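Local coordinates for copper homeostasis protein CutC (Streptococcus agalactiae, PDB 2BDQ) that probably binds copper ions and takes part in copper homeostasis in the cytoplasm, at residues E180-Y192 and E198-T210. Sequence-based numbering, arbitrary orientation.
Sequences EIMVGGGVTAENY and ETGVKQAHGTRIT
Strands 180-183 and 203-206 are the seventh and eighth of a TIM barrel, joined through helix 192-199 in a beta-alpha-beta crossover. Val183 pairs in parallel with Ala204: Val183 N donates to Gln203 O (3.1 Å), and His205 N gives a shorter bond to Val183 O (2.7 Å). At the start of the strands, Glu180 OE2 takes two donors. Gln203 NE2 reaches the anti lone pair of Glu180 OE2 at 3.1 Å, the amide and carboxylate planes lying only 21° apart, while Lys202 NZ forms a salt bridge with that OE2 from the syn side at 3.3 Å. The glutamate chain bends at chi2 (-64°) and meets both partners at roughly right angles. Gln203 OE1 is taken by Arg24, which, with the bond to Glu180, fixes the rotation of the buried amide. A water spans Ile181 O and Lys202 N.

Two sets of side chains flank the pairing. On the face of Met182, here selenomethionine, atom SE of Met182 lies 3.8 Å from His205 CB. On the other, Val183 CG1 meets Val201 CG2, and Ala204 CB packs against Val183, Val187 and the CB of Tyr192. Ile209, with CG1 anti to the backbone N (chi1 -163°), sends CD1 to 3.9 Å from Val187 CG1. Beyond the strand ends, two waters tie the glycine-rich loop 184-188 to residues 205-208, one linking His205 O to Gly185 N (weakly) and Val187 N, the other linking Val187 O to Arg208 N. Thr188 OG1 closes an ST turn onto Glu190 N.

The Met182 and His205 side chains face the barrel interior, where Met182 touches Glu5 and His205 ND1 is hydrogen-bonded to Glu5 OE2 on strand 3-9. Strand 149-152 flanks 180-183 on its other edge, and helix 165-175 packs over Val201 outside.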
loop_
_atom_site.group_PDB
_atom_site.type_symbol
_atom_site.label_atom_id
_atom_site.label_comp_id
_atom_site.label_asym_id
_atom_site.label_seq_id
_atom_site.Cartn_x
_atom_site.Cartn_y
_atom_site.Cartn_z
ATOM N N GLU A 180 -7.553 25.693 7.387
ATOM C CA GLU A 180 -7.986 25.561 5.999
ATOM C C GLU A 180 -8.921 24.396 5.728
ATOM O O GLU A 180 -8.743 23.303 6.260
ATOM C CB GLU A 180 -6.766 25.441 5.076
ATOM C CG GLU A 180 -6.045 26.757 4.779
ATOM C CD GLU A 180 -6.917 27.760 4.010
ATOM O OE1 GLU A 180 -7.585 28.602 4.659
ATOM O OE2 GLU A 180 -6.953 27.695 2.754
ATOM N N ILE A 181 -9.909 24.639 4.875
ATOM C CA ILE A 181 -10.864 23.610 4.501
ATOM C C ILE A 181 -10.602 23.223 3.038
ATOM O O ILE A 181 -10.520 24.082 2.156
ATOM C CB ILE A 181 -12.311 24.114 4.617
ATOM C CG1 ILE A 181 -12.643 24.435 6.078
ATOM C CG2 ILE A 181 -13.256 23.075 4.036
ATOM C CD1 ILE A 181 -12.720 23.231 6.991
HETATM N N MSE A 182 -10.482 21.927 2.781
HETATM C CA MSE A 182 -10.241 21.446 1.433
HETATM C C MSE A 182 -11.341 20.469 1.037
HETATM O O MSE A 182 -11.718 19.607 1.823
HETATM C CB MSE A 182 -8.860 20.778 1.355
HETATM C CG MSE A 182 -8.580 20.075 0.027
HETATM SE SE MSE A 182 -6.711 19.621 -0.265
HETATM C CE MSE A 182 -6.377 18.487 1.284
ATOM N N VAL A 183 -11.866 20.608 -0.174
ATOM C CA VAL A 183 -12.915 19.696 -0.616
ATOM C C VAL A 183 -12.338 18.489 -1.345
ATOM O O VAL A 183 -11.364 18.605 -2.095
ATOM C CB VAL A 183 -13.933 20.395 -1.540
ATOM C CG1 VAL A 183 -14.763 21.365 -0.734
ATOM C CG2 VAL A 183 -13.209 21.122 -2.671
ATOM N N GLY A 184 -12.955 17.336 -1.100
ATOM C CA GLY A 184 -12.540 16.094 -1.721
ATOM C C GLY A 184 -13.727 15.161 -1.894
ATOM O O GLY A 184 -14.814 15.427 -1.370
ATOM N N GLY A 185 -13.518 14.070 -2.629
ATOM C CA GLY A 185 -14.578 13.104 -2.872
ATOM C C GLY A 185 -15.521 13.560 -3.974
ATOM O O GLY A 185 -16.474 14.288 -3.714
ATOM N N GLY A 186 -15.260 13.132 -5.204
ATOM C CA GLY A 186 -16.112 13.527 -6.309
ATOM C C GLY A 186 -15.774 14.906 -6.842
ATOM O O GLY A 186 -16.554 15.507 -7.583
ATOM N N VAL A 187 -14.610 15.420 -6.459
ATOM C CA VAL A 187 -14.176 16.731 -6.923
ATOM C C VAL A 187 -13.316 16.549 -8.169
ATOM O O VAL A 187 -12.220 15.980 -8.101
ATOM C CB VAL A 187 -13.348 17.467 -5.844
ATOM C CG1 VAL A 187 -12.906 18.817 -6.359
ATOM C CG2 VAL A 187 -14.173 17.629 -4.580
ATOM N N THR A 188 -13.817 17.029 -9.304
ATOM C CA THR A 188 -13.105 16.915 -10.574
ATOM C C THR A 188 -12.803 18.276 -11.197
ATOM O O THR A 188 -13.126 19.320 -10.633
ATOM C CB THR A 188 -13.924 16.125 -11.604
ATOM O OG1 THR A 188 -15.087 16.880 -11.965
ATOM C CG2 THR A 188 -14.359 14.787 -11.033
ATOM N N ALA A 189 -12.188 18.253 -12.375
ATOM C CA ALA A 189 -11.847 19.482 -13.075
ATOM C C ALA A 189 -13.094 20.182 -13.618
ATOM O O ALA A 189 -13.009 21.283 -14.166
ATOM C CB ALA A 189 -10.884 19.181 -14.210
ATOM N N GLU A 190 -14.252 19.554 -13.464
ATOM C CA GLU A 190 -15.485 20.153 -13.964
ATOM C C GLU A 190 -16.318 20.864 -12.925
ATOM O O GLU A 190 -17.129 21.725 -13.267
ATOM C CB GLU A 190 -16.357 19.100 -14.628
ATOM C CG GLU A 190 -15.830 18.636 -15.955
ATOM C CD GLU A 190 -16.797 17.720 -16.649
ATOM O OE1 GLU A 190 -17.960 18.132 -16.855
ATOM O OE2 GLU A 190 -16.394 16.588 -16.988
ATOM N N ASN A 191 -16.137 20.511 -11.660
ATOM C CA ASN A 191 -16.931 21.148 -10.624
ATOM C C ASN A 191 -16.147 21.847 -9.522
ATOM O O ASN A 191 -16.720 22.612 -8.755
ATOM C CB ASN A 191 -17.899 20.122 -10.016
ATOM C CG ASN A 191 -17.192 18.997 -9.255
ATOM O OD1 ASN A 191 -17.837 18.042 -8.826
ATOM N ND2 ASN A 191 -15.875 19.110 -9.078
ATOM N N TYR A 192 -14.841 21.615 -9.464
ATOM C CA TYR A 192 -14.026 22.202 -8.408
ATOM C C TYR A 192 -14.097 23.725 -8.326
ATOM O O TYR A 192 -14.105 24.286 -7.229
ATOM C CB TYR A 192 -12.566 21.722 -8.531
ATOM C CG TYR A 192 -11.652 22.580 -9.373
ATOM C CD1 TYR A 192 -10.971 23.672 -8.818
ATOM C CD2 TYR A 192 -11.459 22.303 -10.726
ATOM C CE1 TYR A 192 -10.123 24.459 -9.592
ATOM C CE2 TYR A 192 -10.615 23.087 -11.506
ATOM C CZ TYR A 192 -9.953 24.158 -10.938
ATOM O OH TYR A 192 -9.126 24.926 -11.724
ATOM N N GLU A 198 -18.836 28.840 -4.436
ATOM C CA GLU A 198 -20.102 28.825 -3.706
ATOM C C GLU A 198 -19.944 28.493 -2.225
ATOM O O GLU A 198 -20.884 28.661 -1.445
ATOM C CB GLU A 198 -21.073 27.823 -4.343
ATOM C CG GLU A 198 -21.446 28.141 -5.778
ATOM C CD GLU A 198 -22.175 29.473 -5.924
ATOM O OE1 GLU A 198 -21.798 30.259 -6.816
ATOM O OE2 GLU A 198 -23.122 29.730 -5.153
ATOM N N THR A 199 -18.764 28.029 -1.832
ATOM C CA THR A 199 -18.536 27.669 -0.438
ATOM C C THR A 199 -17.470 28.517 0.240
ATOM O O THR A 199 -17.437 28.614 1.467
ATOM C CB THR A 199 -18.102 26.191 -0.310
ATOM O OG1 THR A 199 -16.905 25.984 -1.069
ATOM C CG2 THR A 199 -19.199 25.259 -0.822
ATOM N N GLY A 200 -16.604 29.128 -0.561
ATOM C CA GLY A 200 -15.539 29.932 -0.003
ATOM C C GLY A 200 -14.276 29.106 0.179
ATOM O O GLY A 200 -13.289 29.590 0.732
ATOM N N VAL A 201 -14.307 27.852 -0.272
ATOM C CA VAL A 201 -13.150 26.960 -0.173
ATOM C C VAL A 201 -12.125 27.359 -1.235
ATOM O O VAL A 201 -12.499 27.696 -2.353
ATOM C CB VAL A 201 -13.570 25.481 -0.398
ATOM C CG1 VAL A 201 -12.335 24.583 -0.462
ATOM C CG2 VAL A 201 -14.496 25.030 0.731
ATOM N N LYS A 202 -10.838 27.331 -0.887
ATOM C CA LYS A 202 -9.783 27.700 -1.831
ATOM C C LYS A 202 -8.854 26.550 -2.211
ATOM O O LYS A 202 -7.847 26.763 -2.896
ATOM C CB LYS A 202 -8.934 28.846 -1.271
ATOM C CG LYS A 202 -9.714 30.111 -0.980
ATOM C CD LYS A 202 -10.197 30.120 0.458
ATOM C CE LYS A 202 -9.226 30.879 1.370
ATOM N NZ LYS A 202 -7.803 30.446 1.226
ATOM N N GLN A 203 -9.179 25.337 -1.768
ATOM C CA GLN A 203 -8.356 24.164 -2.072
ATOM C C GLN A 203 -9.207 22.956 -2.456
ATOM O O GLN A 203 -10.190 22.637 -1.792
ATOM C CB GLN A 203 -7.478 23.814 -0.871
ATOM C CG GLN A 203 -6.660 24.992 -0.373
ATOM C CD GLN A 203 -5.553 24.561 0.565
ATOM O OE1 GLN A 203 -4.698 23.752 0.200
ATOM N NE2 GLN A 203 -5.556 25.103 1.778
ATOM N N ALA A 204 -8.816 22.280 -3.530
ATOM C CA ALA A 204 -9.552 21.120 -4.006
ATOM C C ALA A 204 -8.646 19.904 -4.145
ATOM O O ALA A 204 -7.523 20.002 -4.643
ATOM C CB ALA A 204 -10.214 21.439 -5.341
ATOM N N HIS A 205 -9.168 18.758 -3.716
ATOM C CA HIS A 205 -8.462 17.483 -3.738
ATOM C C HIS A 205 -9.187 16.499 -4.652
ATOM O O HIS A 205 -10.414 16.453 -4.668
ATOM C CB HIS A 205 -8.426 16.929 -2.311
ATOM C CG HIS A 205 -7.943 15.517 -2.204
ATOM N ND1 HIS A 205 -6.658 15.199 -1.821
ATOM C CD2 HIS A 205 -8.596 14.337 -2.337
ATOM C CE1 HIS A 205 -6.542 13.890 -1.713
ATOM N NE2 HIS A 205 -7.705 13.342 -2.020
ATOM N N GLY A 206 -8.428 15.705 -5.400
ATOM C CA GLY A 206 -9.055 14.735 -6.278
ATOM C C GLY A 206 -8.109 13.955 -7.171
ATOM O O GLY A 206 -6.998 14.411 -7.474
ATOM N N THR A 207 -8.541 12.766 -7.585
ATOM C CA THR A 207 -7.734 11.935 -8.474
ATOM C C THR A 207 -7.875 12.446 -9.902
ATOM O O THR A 207 -6.995 12.236 -10.733
ATOM C CB THR A 207 -8.171 10.458 -8.449
ATOM O OG1 THR A 207 -9.596 10.369 -8.600
ATOM C CG2 THR A 207 -7.746 9.799 -7.151
ATOM N N ARG A 208 -8.987 13.117 -10.184
ATOM C CA ARG A 208 -9.216 13.670 -11.515
ATOM C C ARG A 208 -9.390 15.185 -11.415
ATOM O O ARG A 208 -10.274 15.757 -12.055
ATOM C CB ARG A 208 -10.471 13.066 -12.149
ATOM C CG ARG A 208 -10.629 11.573 -11.961
ATOM C CD ARG A 208 -11.580 11.014 -13.001
ATOM N NE ARG A 208 -12.082 9.698 -12.626
ATOM C CZ ARG A 208 -13.019 9.496 -11.705
ATOM N NH1 ARG A 208 -13.556 10.531 -11.069
ATOM N NH2 ARG A 208 -13.417 8.264 -11.417
ATOM N N ILE A 209 -8.543 15.818 -10.608
ATOM C CA ILE A 209 -8.597 17.260 -10.390
ATOM C C ILE A 209 -8.193 18.033 -11.650
ATOM O O ILE A 209 -8.566 19.194 -11.825
ATOM C CB ILE A 209 -7.674 17.662 -9.197
ATOM C CG1 ILE A 209 -8.036 19.060 -8.691
ATOM C CG2 ILE A 209 -6.207 17.597 -9.613
ATOM C CD1 ILE A 209 -9.385 19.123 -8.003
ATOM N N THR A 210 -7.442 17.374 -12.529
ATOM C CA THR A 210 -6.983 17.980 -13.778
ATOM C C THR A 210 -7.525 17.255 -15.011
ATOM O O THR A 210 -8.020 17.948 -15.926
ATOM C CB THR A 210 -5.443 18.000 -13.859
ATOM O OG1 THR A 210 -4.928 16.672 -13.680
ATOM C CG2 THR A 210 -4.871 18.913 -12.787
HETATM O O HOH W 1 -10.394 27.113 2.230
HETATM O O HOH W 2 -11.894 14.349 -5.029
HETATM O O HOH W 3 -11.230 13.404 -8.678
#